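PDB 6FOP: glycoside hydrolase family 81 from Clostridium thermocellum, which probably hydrolyses beta-1,3-glucans such as laminarin as a cellulosomal family 81 glucanase, here in a mutant form. Local coordinates for residues Leu58-Lys63 and Ile67-Pro72; Pro265-Asn270 and Thr294-Val299; Tyr522-Glu527 and Thr582-Tyr587. All blocks are in the same frame, centred on the assembly; numbering follows the deposited sequence.

Contact 1. Residues Leu58-Lys63 and Ile67-Pro72; sequences LTFKFK and IEVGKP
E68 and K63 meet across the two antiparallel strands of a tight beta hairpin, and E68 reaches outward from the strand pair. Its CB packs over the backbone of K61, 3.5 Å from K61 O. Its CG, set anti to the carbonyl carbon (chi1 -60°), lies against K63 CE. OE2 takes a salt bridge from K63 NZ at 2.8 Å through the anti lone pair, the K63 chain crossing that of E68 at about a right angle, and also accepts from a water that joins it to K61 NZ. OE1 faces the K61 methylenes, 3.6 Å from K61 CE, and is hydrogen-bonded to H85 NE2, while H85 ND1 is hydrogen-bonded to T59 OG1.

Beneath these groups the backbones pair through T59 with G70 and K61 with E68. The T59 N to G70 O bond, 2.9 Å, is nearly straight, at 170°. Glycine suits the place opposite T59, where it brings no side chain beside the threonine hydroxyl; farther along, T59 CG2 meets P72 CG tip to tip at 3.5 Å.

The other face is apolar. F62 and I67 lie side by side, with F62 CE2 3.5 Å from I67 CG1, while V69 CG2 comes to the edge of the F60 ring, 4.0 Å from CD1. Strands 170-175 and 200-206 cover L58 and V69 on this side. The hairpin is thus two-faced: hydrocarbon, packed on a second sheet at L58 and V69, and opposite it a carboxylate salt-bridged to K63 and linked to K61 through water, surroundings that would probably favour its ionised form.

Contact 2. Residues Pro265-Asn270 and Thr294-Val299; sequences PHQWRN and TSFKTV
Q267, in the short helix 265-268, touches strand 295-301 at two residues, F296 and T298, and no hydrogen bond passes directly between the segments.

The van der Waals contacts belong to T298: its methyl CG2 packs on the helix backbone, 3.7 Å from Q267 O, and also touches Q267 CA and CB. With CG2 anti to its own carbonyl carbon and OG1 held between N and C (chi1 60°), T298 presents carbon to the helix. A small beta-branched residue suits a strand position this close to a helix, the CA atoms of Q267 and T298 being 6.1 Å apart.

The contact between flat groups is made by Q267 and F296. The extended glutamine brings NE2 to the edge of the phenyl ring, near its plane and 4.0 Å from F296 CZ, and the amide stands almost perpendicular to the ring, at 86°. The ring comes edge-on to the amide's flat side; the amide does not lie over the ring. F296 itself stacks on F245 of the neighbouring strand.

The polar bonds run to other residues. Q267 OE1 accepts a hydrogen bond from Y264 N, just before the helix, which fixes the amide's rotation and holds it with one face toward the CZ edge of the phenylalanine. N271 ND2 donates to both Q267 O and K297 O, linking helix and strand through a third residue.

The arrangement is helix-on-sheet packing: one short helical turn lies against strand 295-301, an outer strand of the three-stranded antiparallel sheet it forms with strands 223-235 and 240-251.

Contact 3. Residues Tyr522-Glu527 and Thr582-Tyr587; sequences YLYTTE and TAASLY
A type I beta turn from T582 to S585, stiffened by an ST turn, meets the side of helix 514-534 within the family 81 C-terminal domain, and Y524 is the residue that bridges them. Its hydroxyl donates to A584 O, a short bond of 2.6 Å with a C=O...O angle of 138°, the donor tilted 22° from the carbonyl plane. That oxygen lies in plane at the edge of both the Y524 and Y587 rings, and Y587 CD2 comes within 3.9 Å of Y524 OH. Y524 carries CG anti to its backbone N (chi1 175°), which sends the long ring out from the helix to the turn. Tyrosine fits here because it adds a polar tip to an apolar body: Y524 CE1 packs on A584 CB at 3.9 Å, and alanine is small enough to let the ring edge come close.

The turn is held by bonds of its own. T582 OG1 accepts from A584 N, 3.0 Å away, and S585 OG accepts from T582 N at 2.9 Å; together with the turn bond from S585 N to T582 O they fix the peptide that offers A584 O. The buried carbonyl thus has a donor in Y524.

Around this junction, helix 494-511 supplies I498 against Y524 and Q502 against A584, I305 from a loop touches both residues, and L586 leans on strand 673-678.

How the contacts relate
The three contacts follow one another along the chain without touching. Contact 1 is the outlier, its centre 26 Å from that of contact 2 and 34 Å from that of contact 3, in the N-terminal sheet region. Contacts 2 and 3 are closer: their centres lie 19 Å apart and their nearest atoms about 5 Å. Helix 514-534 connects them, since it carries Y524 of contact 3 while its far end packs on P265 and H266 of contact 2. A magnesium ion lies about 6 Å from the F62 side chain of contact 1. F470, a ligand of a calcium ion, packs on the helix of contact 3; the Q267 side chain of contact 2 is about 13 Å from a bound calcium.

Contact 1. Residues Leu58-Lys63 and Ile67-Pro72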
loop_
_atom_site.group_PDB
_atom_site.type_symbol
_atom_site.label_atom_id
_atom_site.label_comp_id
_atom_site.label_asym_id
_atom_site.label_seq_id
_atom_site.Cartn_x
_atom_site.Cartn_y
_atom_site.Cartn_z
ATOM N N LEU A 58 17.013 -0.892 9.120
ATOM C CA LEU A 58 17.974 0.164 8.774
ATOM C C LEU A 58 17.357 1.317 8.011
ATOM O O LEU A 58 16.373 1.152 7.251
ATOM C CB LEU A 58 19.116 -0.393 7.910
ATOM C CG LEU A 58 20.014 -1.428 8.581
ATOM C CD1 LEU A 58 20.886 -2.146 7.566
ATOM C CD2 LEU A 58 20.912 -0.802 9.613
ATOM N N THR A 59 17.980 2.470 8.146
ATOM C CA THR A 59 17.681 3.607 7.309
ATOM C C THR A 59 18.949 4.147 6.701
ATOM O O THR A 59 20.047 3.961 7.258
ATOM C CB THR A 59 16.895 4.699 8.057
ATOM O OG1 THR A 59 17.724 5.287 9.055
ATOM C CG2 THR A 59 15.648 4.122 8.736
ATOM N N PHE A 60 18.805 4.844 5.581
ATOM C CA PHE A 60 19.961 5.295 4.798
ATOM C C PHE A 60 19.749 6.686 4.249
ATOM O O PHE A 60 18.608 7.153 4.141
ATOM C CB PHE A 60 20.214 4.344 3.604
ATOM C CG PHE A 60 20.302 2.897 3.982
ATOM C CD1 PHE A 60 21.508 2.355 4.416
ATOM C CD2 PHE A 60 19.173 2.061 3.907
ATOM C CE1 PHE A 60 21.580 1.030 4.792
ATOM C CE2 PHE A 60 19.248 0.740 4.288
ATOM C CZ PHE A 60 20.473 0.212 4.709
ATOM N N LYS A 61 20.821 7.343 3.845
ATOM C CA LYS A 61 20.677 8.549 3.046
ATOM C C LYS A 61 21.909 8.741 2.205
ATOM O O LYS A 61 23.031 8.699 2.724
ATOM C CB LYS A 61 20.440 9.784 3.921
ATOM C CG LYS A 61 20.040 11.008 3.084
ATOM C CD LYS A 61 19.796 12.263 3.904
ATOM C CE LYS A 61 21.097 12.874 4.358
ATOM N NZ LYS A 61 20.832 14.091 5.176
ATOM N N PHE A 62 21.722 8.970 0.910
ATOM C CA PHE A 62 22.849 9.256 0.008
ATOM C C PHE A 62 23.200 10.734 0.110
ATOM O O PHE A 62 22.327 11.572 0.296
ATOM C CB PHE A 62 22.493 8.885 -1.436
ATOM C CG PHE A 62 22.343 7.400 -1.643
ATOM C CD1 PHE A 62 21.132 6.765 -1.383
ATOM C CD2 PHE A 62 23.422 6.628 -2.095
ATOM C CE1 PHE A 62 21.002 5.404 -1.543
ATOM C CE2 PHE A 62 23.286 5.258 -2.246
ATOM C CZ PHE A 62 22.067 4.651 -1.987
ATOM N N LYS A 63 24.497 11.024 0.045
ATOM C CA LYS A 63 25.042 12.393 0.055
ATOM C C LYS A 63 26.370 12.381 -0.676
ATOM O O LYS A 63 26.838 11.323 -1.078
ATOM C CB LYS A 63 25.171 12.933 1.484
ATOM C CG LYS A 63 26.085 12.119 2.382
ATOM C CD LYS A 63 26.102 12.666 3.792
ATOM C CE LYS A 63 27.103 11.925 4.673
ATOM N NZ LYS A 63 26.990 12.372 6.087
ATOM N N ILE A 67 27.138 6.940 1.708
ATOM C CA ILE A 67 25.837 6.432 2.155
ATOM C C ILE A 67 25.749 6.440 3.674
ATOM O O ILE A 67 26.452 5.667 4.360
ATOM C CB ILE A 67 25.565 4.986 1.651
ATOM C CG1 ILE A 67 25.834 4.817 0.145
ATOM C CG2 ILE A 67 24.119 4.620 1.972
ATOM C CD1 ILE A 67 27.205 4.280 -0.214
ATOM N N GLU A 68 24.895 7.308 4.227
ATOM C CA GLU A 68 24.636 7.276 5.659
ATOM C C GLU A 68 23.876 6.003 5.975
ATOM O O GLU A 68 22.965 5.641 5.230
ATOM C CB GLU A 68 23.794 8.456 6.144
ATOM C CG GLU A 68 24.420 9.812 5.889
ATOM C CD GLU A 68 23.711 10.944 6.598
ATOM O OE1 GLU A 68 22.532 10.789 6.968
ATOM O OE2 GLU A 68 24.331 12.027 6.752
ATOM N N VAL A 69 24.212 5.392 7.091
ATOM C CA VAL A 69 23.578 4.203 7.636
ATOM C C VAL A 69 23.167 4.490 9.068
ATOM O O VAL A 69 23.966 5.042 9.855
ATOM C CB VAL A 69 24.523 2.993 7.624
ATOM C CG1 VAL A 69 23.865 1.771 8.256
ATOM C CG2 VAL A 69 25.017 2.680 6.220
ATOM N N GLY A 70 21.949 4.102 9.444
ATOM C CA GLY A 70 21.545 4.233 10.837
ATOM C C GLY A 70 20.422 3.303 11.236
ATOM O O GLY A 70 19.734 2.724 10.382
ATOM N N LYS A 71 20.210 3.225 12.546
ATOM C CA LYS A 71 19.054 2.582 13.117
ATOM C C LYS A 71 18.336 3.659 13.900
ATOM O O LYS A 71 18.895 4.201 14.843
ATOM C CB LYS A 71 19.373 1.404 14.042
ATOM C CG LYS A 71 18.077 0.660 14.426
ATOM C CD LYS A 71 18.310 -0.577 15.235
ATOM C CE LYS A 71 17.002 -1.220 15.617
ATOM N NZ LYS A 71 16.317 -0.488 16.697
ATOM N N PRO A 72 17.078 3.980 13.547
ATOM C CA PRO A 72 16.401 5.082 14.252
ATOM C C PRO A 72 16.263 4.906 15.749
ATOM O O PRO A 72 16.019 3.792 16.231
ATOM C CB PRO A 72 15.018 5.121 13.581
ATOM C CG PRO A 72 15.290 4.606 12.195
ATOM C CD PRO A 72 16.307 3.521 12.382
HETATM O O HOH W 1 23.395 14.501 6.066
#

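Contact 2. Residues Pro265-Asn270 and Thr294-Val299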
loop_
_atom_site.group_PDB
_atom_site.type_symbol
_atom_site.label_atom_id
_atom_site.label_comp_id
_atom_site.label_asym_id
_atom_site.label_seq_id
_atom_site.Cartn_x
_atom_site.Cartn_y
_atom_site.Cartn_z
ATOM N N PRO A 265 5.211 -7.053 11.927
ATOM C CA PRO A 265 4.076 -7.726 12.575
ATOM C C PRO A 265 2.985 -8.250 11.641
ATOM O O PRO A 265 2.470 -9.351 11.873
ATOM C CB PRO A 265 3.533 -6.638 13.496
ATOM C CG PRO A 265 4.758 -5.871 13.878
ATOM C CD PRO A 265 5.560 -5.808 12.614
ATOM N N HIS A 266 2.623 -7.503 10.598
ATOM C CA HIS A 266 1.581 -8.045 9.710
ATOM C C HIS A 266 2.000 -9.328 8.996
ATOM O O HIS A 266 1.142 -10.040 8.448
ATOM C CB HIS A 266 1.085 -7.000 8.704
ATOM C CG HIS A 266 2.025 -6.773 7.574
ATOM N ND1 HIS A 266 3.125 -5.958 7.700
ATOM C CD2 HIS A 266 2.053 -7.260 6.310
ATOM C CE1 HIS A 266 3.806 -5.977 6.577
ATOM N NE2 HIS A 266 3.170 -6.749 5.711
ATOM N N GLN A 267 3.309 -9.611 8.955
ATOM C CA GLN A 267 3.839 -10.842 8.369
ATOM C C GLN A 267 3.990 -11.946 9.405
ATOM O O GLN A 267 3.681 -13.100 9.119
ATOM C CB GLN A 267 5.198 -10.596 7.723
ATOM C CG GLN A 267 5.124 -9.639 6.534
ATOM C CD GLN A 267 6.453 -9.083 6.099
ATOM O OE1 GLN A 267 7.310 -8.834 6.923
ATOM N NE2 GLN A 267 6.625 -8.875 4.818
ATOM N N TRP A 268 4.532 -11.628 10.589
ATOM C CA TRP A 268 4.781 -12.703 11.565
ATOM C C TRP A 268 3.600 -13.061 12.439
ATOM O O TRP A 268 3.540 -14.179 12.963
ATOM C CB TRP A 268 6.030 -12.425 12.435
ATOM C CG TRP A 268 6.064 -11.199 13.321
ATOM C CD1 TRP A 268 6.824 -10.089 13.115
ATOM C CD2 TRP A 268 5.355 -10.968 14.551
ATOM N NE1 TRP A 268 6.656 -9.201 14.138
ATOM C CE2 TRP A 268 5.756 -9.719 15.033
ATOM C CE3 TRP A 268 4.472 -11.729 15.323
ATOM C CZ2 TRP A 268 5.233 -9.164 16.221
ATOM C CZ3 TRP A 268 3.951 -11.171 16.514
ATOM C CH2 TRP A 268 4.342 -9.909 16.937
ATOM N N ARG A 269 2.650 -12.140 12.601
ATOM C CA ARG A 269 1.567 -12.393 13.570
ATOM C C ARG A 269 0.718 -13.589 13.131
ATOM O O ARG A 269 0.220 -13.633 12.002
ATOM C CB ARG A 269 0.699 -11.172 13.761
ATOM C CG ARG A 269 -0.233 -11.294 14.970
ATOM C CD ARG A 269 -1.300 -10.229 14.947
ATOM N NE ARG A 269 -0.746 -8.889 14.886
ATOM C CZ ARG A 269 -0.171 -8.256 15.916
ATOM N NH1 ARG A 269 -0.002 -8.863 17.094
ATOM N NH2 ARG A 269 0.275 -7.036 15.742
ATOM N N ASN A 270 0.582 -14.555 14.038
ATOM C CA ASN A 270 -0.231 -15.754 13.822
ATOM C C ASN A 270 0.183 -16.549 12.610
ATOM O O ASN A 270 -0.621 -17.266 12.022
ATOM C CB ASN A 270 -1.717 -15.379 13.779
ATOM C CG ASN A 270 -2.222 -14.832 15.107
ATOM O OD1 ASN A 270 -2.973 -13.853 15.153
ATOM N ND2 ASN A 270 -1.812 -15.459 16.188
ATOM N N THR A 294 16.023 -17.948 2.775
ATOM C CA THR A 294 15.876 -17.092 1.629
ATOM C C THR A 294 14.417 -16.934 1.193
ATOM O O THR A 294 14.163 -16.200 0.255
ATOM C CB THR A 294 16.715 -17.611 0.459
ATOM O OG1 THR A 294 16.381 -18.978 0.214
ATOM C CG2 THR A 294 18.193 -17.443 0.796
ATOM N N SER A 295 13.478 -17.587 1.880
ATOM C CA SER A 295 12.075 -17.401 1.564
ATOM C C SER A 295 11.193 -17.696 2.749
ATOM O O SER A 295 11.559 -18.431 3.665
ATOM C CB SER A 295 11.652 -18.265 0.374
ATOM O OG SER A 295 11.682 -19.630 0.715
ATOM N N PHE A 296 10.006 -17.101 2.705
ATOM C CA PHE A 296 8.940 -17.415 3.646
ATOM C C PHE A 296 7.607 -17.100 2.997
ATOM O O PHE A 296 7.546 -16.447 1.961
ATOM C CB PHE A 296 9.105 -16.657 4.976
ATOM C CG PHE A 296 8.879 -15.176 4.887
ATOM C CD1 PHE A 296 9.896 -14.320 4.518
ATOM C CD2 PHE A 296 7.634 -14.619 5.226
ATOM C CE1 PHE A 296 9.718 -12.959 4.456
ATOM C CE2 PHE A 296 7.459 -13.255 5.187
ATOM C CZ PHE A 296 8.491 -12.425 4.770
ATOM N N LYS A 297 6.546 -17.543 3.657
ATOM C CA LYS A 297 5.202 -17.213 3.209
ATOM C C LYS A 297 4.356 -16.632 4.310
ATOM O O LYS A 297 4.604 -16.860 5.491
ATOM C CB LYS A 297 4.508 -18.395 2.555
ATOM C CG LYS A 297 4.096 -19.524 3.439
ATOM C CD LYS A 297 3.440 -20.602 2.572
ATOM C CE LYS A 297 2.833 -21.707 3.400
ATOM N NZ LYS A 297 2.230 -22.741 2.511
ATOM N N THR A 298 3.338 -15.885 3.881
ATOM C CA THR A 298 2.236 -15.488 4.757
ATOM C C THR A 298 0.979 -16.070 4.130
ATOM O O THR A 298 0.879 -16.191 2.885
ATOM C CB THR A 298 2.099 -13.958 4.869
ATOM O OG1 THR A 298 1.856 -13.395 3.572
ATOM C CG2 THR A 298 3.323 -13.333 5.487
ATOM N N VAL A 299 0.001 -16.373 4.983
ATOM C CA VAL A 299 -1.308 -16.865 4.509
ATOM C C VAL A 299 -2.372 -16.121 5.312
ATOM O O VAL A 299 -2.387 -16.177 6.538
ATOM C CB VAL A 299 -1.483 -18.392 4.683
ATOM C CG1 VAL A 299 -2.826 -18.820 4.099
ATOM C CG2 VAL A 299 -0.360 -19.144 3.957
#

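Contact 3. Residues Tyr522-Glu527 and Thr582-Tyr587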
loop_
_atom_site.group_PDB
_atom_site.type_symbol
_atom_site.label_atom_id
_atom_site.label_comp_id
_atom_site.label_asym_id
_atom_site.label_seq_id
_atom_site.Cartn_x
_atom_site.Cartn_y
_atom_site.Cartn_z
ATOM N N TYR A 522 -5.125 -10.266 -3.666
ATOM C CA TYR A 522 -3.796 -10.070 -3.062
ATOM C C TYR A 522 -3.639 -8.680 -2.445
ATOM O O TYR A 522 -3.276 -8.506 -1.258
ATOM C CB TYR A 522 -2.712 -10.356 -4.120
ATOM C CG TYR A 522 -1.327 -9.778 -3.824
ATOM C CD1 TYR A 522 -0.537 -10.307 -2.810
ATOM C CD2 TYR A 522 -0.842 -8.682 -4.517
ATOM C CE1 TYR A 522 0.718 -9.784 -2.521
ATOM C CE2 TYR A 522 0.404 -8.145 -4.207
ATOM C CZ TYR A 522 1.167 -8.699 -3.226
ATOM O OH TYR A 522 2.397 -8.150 -2.934
ATOM N N LEU A 523 -3.911 -7.661 -3.257
ATOM C CA LEU A 523 -3.767 -6.277 -2.781
ATOM C C LEU A 523 -4.699 -5.949 -1.639
ATOM O O LEU A 523 -4.294 -5.374 -0.629
ATOM C CB LEU A 523 -3.949 -5.299 -3.939
ATOM C CG LEU A 523 -2.941 -5.430 -5.086
ATOM C CD1 LEU A 523 -3.412 -4.659 -6.317
ATOM C CD2 LEU A 523 -1.564 -4.922 -4.643
ATOM N N TYR A 524 -5.973 -6.260 -1.837
ATOM C CA TYR A 524 -7.001 -5.963 -0.860
ATOM C C TYR A 524 -6.736 -6.637 0.472
ATOM O O TYR A 524 -6.731 -5.997 1.532
ATOM C CB TYR A 524 -8.360 -6.420 -1.425
ATOM C CG TYR A 524 -9.521 -6.292 -0.464
ATOM C CD1 TYR A 524 -10.212 -5.097 -0.304
ATOM C CD2 TYR A 524 -9.907 -7.368 0.314
ATOM C CE1 TYR A 524 -11.266 -5.002 0.604
ATOM C CE2 TYR A 524 -10.971 -7.277 1.198
ATOM C CZ TYR A 524 -11.642 -6.094 1.346
ATOM O OH TYR A 524 -12.682 -6.023 2.232
ATOM N N THR A 525 -6.524 -7.947 0.438
ATOM C CA THR A 525 -6.352 -8.708 1.659
ATOM C C THR A 525 -5.118 -8.242 2.424
ATOM O O THR A 525 -5.142 -8.068 3.640
ATOM C CB THR A 525 -6.296 -10.205 1.321
ATOM O OG1 THR A 525 -7.485 -10.581 0.574
ATOM C CG2 THR A 525 -6.229 -11.039 2.569
ATOM N N THR A 526 -4.028 -8.021 1.681
ATOM C CA THR A 526 -2.788 -7.629 2.345
ATOM C C THR A 526 -2.908 -6.204 2.921
ATOM O O THR A 526 -2.552 -5.981 4.082
ATOM C CB THR A 526 -1.613 -7.727 1.391
ATOM O OG1 THR A 526 -1.529 -9.044 0.838
ATOM C CG2 THR A 526 -0.316 -7.429 2.151
ATOM N N GLU A 527 -3.425 -5.236 2.142
ATOM C CA GLU A 527 -3.574 -3.894 2.677
ATOM C C GLU A 527 -4.442 -3.860 3.918
ATOM O O GLU A 527 -4.122 -3.167 4.893
ATOM C CB GLU A 527 -4.035 -2.906 1.598
ATOM C CG GLU A 527 -3.865 -1.454 2.030
ATOM C CD GLU A 527 -3.012 -0.574 1.125
ATOM O OE1 GLU A 527 -2.743 -0.955 -0.046
ATOM O OE2 GLU A 527 -2.569 0.496 1.615
ATOM N N THR A 582 -17.560 1.330 0.928
ATOM C CA THR A 582 -18.176 0.501 -0.108
ATOM C C THR A 582 -18.564 -0.825 0.542
ATOM O O THR A 582 -18.267 -1.072 1.713
ATOM C CB THR A 582 -17.248 0.231 -1.312
ATOM O OG1 THR A 582 -16.296 -0.795 -1.001
ATOM C CG2 THR A 582 -16.536 1.511 -1.789
ATOM N N ALA A 583 -19.153 -1.721 -0.235
ATOM C CA ALA A 583 -19.460 -3.048 0.298
ATOM C C ALA A 583 -18.234 -3.948 0.433
ATOM O O ALA A 583 -18.371 -5.131 0.737
ATOM C CB ALA A 583 -20.534 -3.714 -0.553
ATOM N N ALA A 584 -17.060 -3.391 0.180
ATOM C CA ALA A 584 -15.787 -4.003 0.547
ATOM C C ALA A 584 -15.232 -3.438 1.850
ATOM O O ALA A 584 -14.136 -3.813 2.252
ATOM C CB ALA A 584 -14.799 -3.864 -0.599
ATOM N N SER A 585 -15.979 -2.559 2.529
ATOM C CA SER A 585 -15.467 -1.864 3.716
ATOM C C SER A 585 -15.829 -2.525 5.027
ATOM O O SER A 585 -15.557 -1.975 6.095
ATOM C CB SER A 585 -15.898 -0.403 3.742
ATOM O OG SER A 585 -15.385 0.329 2.649
ATOM N N LEU A 586 -16.392 -3.725 4.981
ATOM C CA LEU A 586 -16.740 -4.393 6.211
ATOM C C LEU A 586 -15.526 -4.699 7.087
ATOM O O LEU A 586 -15.671 -4.868 8.297
ATOM C CB LEU A 586 -17.552 -5.653 5.946
ATOM C CG LEU A 586 -18.932 -5.429 5.271
ATOM C CD1 LEU A 586 -19.561 -6.748 4.848
ATOM C CD2 LEU A 586 -19.879 -4.643 6.172
ATOM N N TYR A 587 -14.329 -4.755 6.478
ATOM C CA TYR A 587 -13.104 -4.948 7.245
ATOM C C TYR A 587 -12.938 -3.948 8.354
ATOM O O TYR A 587 -12.278 -4.249 9.342
ATOM C CB TYR A 587 -11.849 -4.909 6.339
ATOM C CG TYR A 587 -11.493 -3.536 5.837
ATOM C CD1 TYR A 587 -10.641 -2.693 6.572
ATOM C CD2 TYR A 587 -12.071 -3.019 4.684
ATOM C CE1 TYR A 587 -10.371 -1.408 6.144
ATOM C CE2 TYR A 587 -11.821 -1.743 4.258
ATOM C CZ TYR A 587 -10.961 -0.919 4.989
ATOM O OH TYR A 587 -10.706 0.359 4.563
#